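Local coordinates for putative antitoxin HigA3 (Mycobacterium tuberculosis H37Rv, PDB 6LTZ), which binds DNA through a helix-turn-helix motif as the putative antitoxin of a type II toxin-antitoxin system, its dimer inducing the DNA to bend, at the interface of chains A and B. Coordinates in Å, arbitrary orientation; residue numbers count along the deposited sequence, not the author numbering. Chains: chain A/B, Putative antitoxin HigA3.

Contact 1: the interface of chains A and B. Residues chain A 98, 100, 105; chain B 44, 47-48, 87, 90.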
ATOM      1  N   ALA A  98       7.025   5.867   0.548  1.00 25.73           N
ATOM      2  CA  ALA A  98       7.465   6.206  -0.800  1.00 20.73           C
ATOM      3  C   ALA A  98       8.889   6.724  -0.710  1.00 24.41           C
ATOM      4  O   ALA A  98       9.131   7.784  -0.138  1.00 23.99           O
ATOM      5  CB  ALA A  98       6.546   7.234  -1.432  1.00 20.24           C
ATOM      6  N   PHE A 100      12.276   8.296  -2.058  1.00 24.59           N
ATOM      7  CA  PHE A 100      12.735   9.175  -3.129  1.00 26.53           C
ATOM      8  C   PHE A 100      14.211   9.547  -2.959  1.00 31.31           C
ATOM      9  O   PHE A 100      14.580  10.721  -3.039  1.00 28.79           O
ATOM     10  CB  PHE A 100      11.863  10.435  -3.185  1.00 19.40           C
ATOM     11  CG  PHE A 100      10.418  10.166  -3.541  1.00 24.61           C
ATOM     12  CD1 PHE A 100      10.069   9.771  -4.822  1.00 21.45           C
ATOM     13  CD2 PHE A 100       9.415  10.320  -2.602  1.00 26.97           C
ATOM     14  CE1 PHE A 100       8.749   9.518  -5.158  1.00 21.73           C
ATOM     15  CE2 PHE A 100       8.088  10.074  -2.931  1.00 29.11           C
ATOM     16  CZ  PHE A 100       7.757   9.674  -4.217  1.00 27.65           C
ATOM     17  N   VAL A 105       8.667   9.840   1.865  1.00 27.80           N
ATOM     18  CA  VAL A 105       7.303  10.193   2.231  1.00 22.08           C
ATOM     19  C   VAL A 105       6.581   8.983   2.815  1.00 33.15           C
ATOM     20  O   VAL A 105       6.423   7.968   2.141  1.00 28.14           O
ATOM     21  CB  VAL A 105       6.496  10.720   1.024  1.00 26.73           C
ATOM     22  CG1 VAL A 105       5.127  11.192   1.476  1.00 22.52           C
ATOM     23  CG2 VAL A 105       7.241  11.844   0.330  1.00 23.16           C
TER
ATOM     24  N   ILE B  44       2.004  13.283  -1.656  1.00 24.63           N
ATOM     25  CA  ILE B  44       3.240  12.607  -2.042  1.00 18.75           C
ATOM     26  C   ILE B  44       3.949  13.413  -3.126  1.00 22.54           C
ATOM     27  O   ILE B  44       5.141  13.714  -3.032  1.00 23.61           O
ATOM     28  CB  ILE B  44       2.975  11.183  -2.552  1.00 21.05           C
ATOM     29  CG1 ILE B  44       2.249  10.361  -1.484  1.00 25.14           C
ATOM     30  CG2 ILE B  44       4.280  10.525  -2.957  1.00 24.93           C
ATOM     31  CD1 ILE B  44       1.872   8.962  -1.942  1.00 23.33           C
ATOM     32  N   ALA B  47       5.246  16.863  -1.981  1.00 29.18           N
ATOM     33  CA  ALA B  47       6.462  16.761  -1.182  1.00 24.10           C
ATOM     34  C   ALA B  47       7.730  16.877  -2.033  1.00 26.84           C
ATOM     35  O   ALA B  47       8.772  17.304  -1.534  1.00 26.15           O
ATOM     36  CB  ALA B  47       6.478  15.451  -0.407  1.00 25.05           C
ATOM     37  N   LEU B  48       7.644  16.493  -3.306  1.00 26.68           N
ATOM     38  CA  LEU B  48       8.796  16.586  -4.208  1.00 26.45           C
ATOM     39  C   LEU B  48       8.942  17.975  -4.818  1.00 22.64           C
ATOM     40  O   LEU B  48      10.049  18.388  -5.159  1.00 26.59           O
ATOM     41  CB  LEU B  48       8.698  15.562  -5.341  1.00 26.03           C
ATOM     42  CG  LEU B  48       8.792  14.085  -4.969  1.00 40.09           C
ATOM     43  CD1 LEU B  48       8.695  13.260  -6.233  1.00 33.57           C
ATOM     44  CD2 LEU B  48      10.103  13.812  -4.243  1.00 34.91           C
ATOM     45  N   VAL B  87       3.996   6.507  -7.675  1.00 18.33           N
ATOM     46  CA  VAL B  87       5.288   6.741  -7.059  1.00 16.48           C
ATOM     47  C   VAL B  87       6.416   6.537  -8.074  1.00 17.71           C
ATOM     48  O   VAL B  87       7.405   7.270  -8.055  1.00 17.90           O
ATOM     49  CB  VAL B  87       5.482   5.828  -5.822  1.00 24.07           C
ATOM     50  CG1 VAL B  87       6.907   5.880  -5.319  1.00 23.00           C
ATOM     51  CG2 VAL B  87       4.501   6.241  -4.718  1.00 19.12           C
ATOM     52  N   LEU B  90       6.943   9.481 -10.165  1.00 20.93           N
ATOM     53  CA  LEU B  90       7.604  10.537  -9.397  1.00 18.66           C
ATOM     54  C   LEU B  90       9.098  10.274  -9.193  1.00 26.42           C
ATOM     55  O   LEU B  90       9.808  11.085  -8.592  1.00 22.46           O
ATOM     56  CB  LEU B  90       6.920  10.700  -8.035  1.00 16.36           C
ATOM     57  CG  LEU B  90       5.526  11.336  -8.053  1.00 20.77           C
ATOM     58  CD1 LEU B  90       4.866  11.241  -6.680  1.00 21.05           C
ATOM     59  CD2 LEU B  90       5.645  12.781  -8.471  1.00 27.28           C
TER
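An apolar clasp between a beta-hairpin and the partner's helices makes up this part of the dimer interface, where A:Phe100 is held among B:Leu48, B:Ile44, B:Leu90 and B:Val87. The contact anchors the hairpin strands 93-100 and 103-107 of chain A on helices 41-48 and 80-89 of chain B, and so fixes the hairpin of one subunit against the helical body that carries the other's helix-turn-helix. The two-fold axis generates the same clasp with the chains exchanged.

Phenylalanine suits the last residue of strand 93-100, because its broad ring can meet several aliphatic groups at once. With CG lying beside the backbone N and anti to the carbonyl carbon (chi1 -64°), the ring of A:Phe100 is turned toward the partner's helices. The residue buries 74 Å² of its surface against chain B. Over one face comes B:Leu48, whose side chain crosses the phenylalanine at about a right angle. B:Leu48 CD2 stands 3.7 Å from A:Phe100 CG, offset toward the rim. The other branch, B:Leu48 CD1, lies 3.9 Å from A:Phe100 CE1. The forked leucine thus spreads two methyls over the same side of the ring.

B:Val87 approaches from the opposite side of the ring plane, displaced beyond the rim, with CG1 4.0 Å from A:Phe100 CZ. Its second methyl, CG2, faces A:Ala98 CB, a small side chain that suits a close approach of strand and helix. At the rim, on the B:Leu48 side of the plane, B:Leu90 CB lies 3.6 Å from A:Phe100 CE1. B:Ile44 comes at the CZ–CE2 rim, close to the ring plane, its CG2 methyl 3.8 Å from A:Phe100 CZ; with CG2 anti to the backbone N, this methyl points off the helix to the ring.

On the neighbouring strand A:Val105 meets helix 41-48 at B:Ala47: A:Val105 CG2 is 3.8 Å from B:Ala47 CB.

Contact 2: the interface of chains A and B. Residues chain A 36-38, 44; chain B 100, 105-107.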
ATOM      1  N   VAL A  36      12.311 -11.682   6.785  1.00 77.59           N
ATOM      2  CA  VAL A  36      12.206 -10.232   6.685  1.00 81.48           C
ATOM      3  C   VAL A  36      11.706  -9.820   5.295  1.00 84.56           C
ATOM      4  O   VAL A  36      11.245  -8.693   5.100  1.00 81.91           O
ATOM      5  CB  VAL A  36      13.562  -9.555   6.999  1.00 82.74           C
ATOM      6  CG1 VAL A  36      14.495  -9.607   5.796  1.00 82.71           C
ATOM      7  CG2 VAL A  36      13.348  -8.121   7.451  1.00 79.62           C
ATOM      8  N   LEU A  37      11.792 -10.745   4.338  1.00 88.83           N
ATOM      9  CA  LEU A  37      11.240 -10.545   2.995  1.00 88.96           C
ATOM     10  C   LEU A  37      10.174 -11.587   2.675  1.00 87.67           C
ATOM     11  O   LEU A  37      10.318 -12.752   3.044  1.00 89.27           O
ATOM     12  CB  LEU A  37      12.347 -10.603   1.938  1.00 82.51           C
ATOM     13  CG  LEU A  37      12.912  -9.276   1.421  1.00 80.12           C
ATOM     14  CD1 LEU A  37      13.813  -8.624   2.451  1.00 82.57           C
ATOM     15  CD2 LEU A  37      13.658  -9.483   0.109  1.00 82.27           C
ATOM     16  N   ALA A  38       9.111 -11.188   1.980  1.00 80.39           N
ATOM     17  CA  ALA A  38       8.048 -12.144   1.661  1.00 77.24           C
ATOM     18  C   ALA A  38       7.343 -11.836   0.345  1.00 85.84           C
ATOM     19  O   ALA A  38       6.622 -10.849   0.218  1.00 88.03           O
ATOM     20  CB  ALA A  38       7.043 -12.202   2.777  1.00 74.35           C
ATOM     21  N   ILE A  44       3.953 -14.704   5.151  1.00 40.41           N
ATOM     22  CA  ILE A  44       3.878 -13.845   6.317  1.00 52.34           C
ATOM     23  C   ILE A  44       2.972 -14.444   7.390  1.00 49.09           C
ATOM     24  O   ILE A  44       3.374 -14.580   8.544  1.00 43.75           O
ATOM     25  CB  ILE A  44       3.370 -12.445   5.910  1.00 49.96           C
ATOM     26  CG1 ILE A  44       4.392 -11.764   5.000  1.00 63.54           C
ATOM     27  CG2 ILE A  44       3.087 -11.589   7.114  1.00 53.89           C
ATOM     28  CD1 ILE A  44       3.898 -10.488   4.363  1.00 58.82           C
TER
ATOM     29  N   PHE B 100       5.747  -6.367  13.036  1.00 37.10           N
ATOM     30  CA  PHE B 100       5.227  -7.385  13.933  1.00 38.51           C
ATOM     31  C   PHE B 100       6.081  -7.419  15.187  1.00 38.47           C
ATOM     32  O   PHE B 100       7.208  -7.910  15.171  1.00 42.79           O
ATOM     33  CB  PHE B 100       5.199  -8.744  13.234  1.00 37.47           C
ATOM     34  CG  PHE B 100       4.263  -8.790  12.064  1.00 45.11           C
ATOM     35  CD1 PHE B 100       2.909  -9.035  12.250  1.00 49.59           C
ATOM     36  CD2 PHE B 100       4.726  -8.556  10.782  1.00 50.53           C
ATOM     37  CE1 PHE B 100       2.037  -9.067  11.174  1.00 37.28           C
ATOM     38  CE2 PHE B 100       3.862  -8.589   9.704  1.00 57.74           C
ATOM     39  CZ  PHE B 100       2.513  -8.835   9.898  1.00 48.13           C
ATOM     40  N   VAL B 105       8.655  -7.088   8.501  1.00 49.69           N
ATOM     41  CA  VAL B 105       8.748  -7.986   7.317  1.00 56.72           C
ATOM     42  C   VAL B 105       8.503  -7.129   6.067  1.00 57.20           C
ATOM     43  O   VAL B 105       7.605  -6.315   6.096  1.00 46.98           O
ATOM     44  CB  VAL B 105       7.708  -9.112   7.433  1.00 57.96           C
ATOM     45  CG1 VAL B 105       7.151  -9.534   6.091  1.00 63.96           C
ATOM     46  CG2 VAL B 105       8.235 -10.306   8.199  1.00 64.42           C
ATOM     47  N   GLU B 106       9.264  -7.326   5.001  1.00 57.33           N
ATOM     48  CA  GLU B 106       9.063  -6.501   3.789  1.00 61.66           C
ATOM     49  C   GLU B 106       8.251  -7.297   2.772  1.00 66.61           C
ATOM     50  O   GLU B 106       8.624  -8.421   2.506  1.00 72.49           O
ATOM     51  CB  GLU B 106      10.417  -6.125   3.199  1.00 68.83           C
ATOM     52  CG  GLU B 106      10.300  -5.439   1.864  1.00 70.25           C
ATOM     53  CD  GLU B 106      11.299  -4.328   1.632  1.00 72.84           C
ATOM     54  OE1 GLU B 106      11.485  -3.956   0.488  1.00 75.95           O
ATOM     55  OE2 GLU B 106      11.864  -3.836   2.602  1.00 76.72           O
ATOM     56  N   LEU B 107       7.171  -6.725   2.251  1.00 55.84           N
ATOM     57  CA  LEU B 107       6.328  -7.450   1.269  1.00 66.51           C
ATOM     58  C   LEU B 107       6.899  -7.189  -0.122  1.00 71.69           C
ATOM     59  O   LEU B 107       7.112  -6.023  -0.452  1.00 62.02           O
ATOM     60  CB  LEU B 107       4.860  -7.034   1.417  1.00 30.00           C
ATOM     61  CG  LEU B 107       4.456  -6.380   2.747  1.00 30.00           C
ATOM     62  CD1 LEU B 107       2.947  -6.356   2.930  1.00 30.00           C
ATOM     63  CD2 LEU B 107       5.079  -7.051   3.956  1.00 30.00           C
TER
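A:Ile44, on helix 41-47, reaches toward B:Val105, B:Leu107 and B:Phe100 of the partner's hairpin, and beside it strand 37-38 of chain A pairs in parallel with strand 103-107 of chain B. At CB the isoleucine divides. The ethyl branch leaves with CG1 beside the backbone N (chi1 -66°), and A:Ile44 CG1 lies 3.7 Å from B:Val105 CG1. The chain then runs on extended, and the terminal A:Ile44 CD1 meets B:Leu107 CD2 at 3.7 Å while still touching the same valine methyl. The short branch, CG2, turns another way and comes from above the plane of the B:Phe100 ring, displaced past its CE2–CZ rim; A:Ile44 CG2 is 4.0 Å from B:Phe100 CZ. Isoleucine fits because its two unequal arms serve different residues: B:Val105 is met obliquely, whereas B:Leu107 and B:Phe100 are crossed at nearly a right angle.

The strand pairing is carried by main-chain groups and therefore depends little on side-chain identity. A:Leu37 bridges with B:Glu106, and A:Ala38 with B:Leu107. B:Glu106 takes part through both its peptide groups: its N donates to A:Val36 O, and its O accepts from A:Ala38 N. The first of these bonds, modelled at 2.4 Å between B:Glu106 N and A:Val36 O, is implausibly short, and its exact length is doubtful; A:Val36 is the first modelled residue of its chain. The second is of ordinary length: A:Ala38 N stands 2.9 Å from B:Glu106 O.

Contact 1 and contact 2 have C-alpha centres about 22 Å apart and use the hairpin strands 93-100 and 103-107 from opposite chains. Residues 44, 100 and 105 appear in both with the chains exchanged, so the two contacts overlap as symmetry-related parts of one interface. Contact 1 extends it along helix 41-48 to the end of helix 80-89; contact 2 extends it to the N-terminal strand 37-38. Together they show each subunit both giving a hairpin and receiving one, a reciprocal grip that would set the spacing of the two DNA-binding domains and plausibly underlies the induced bend.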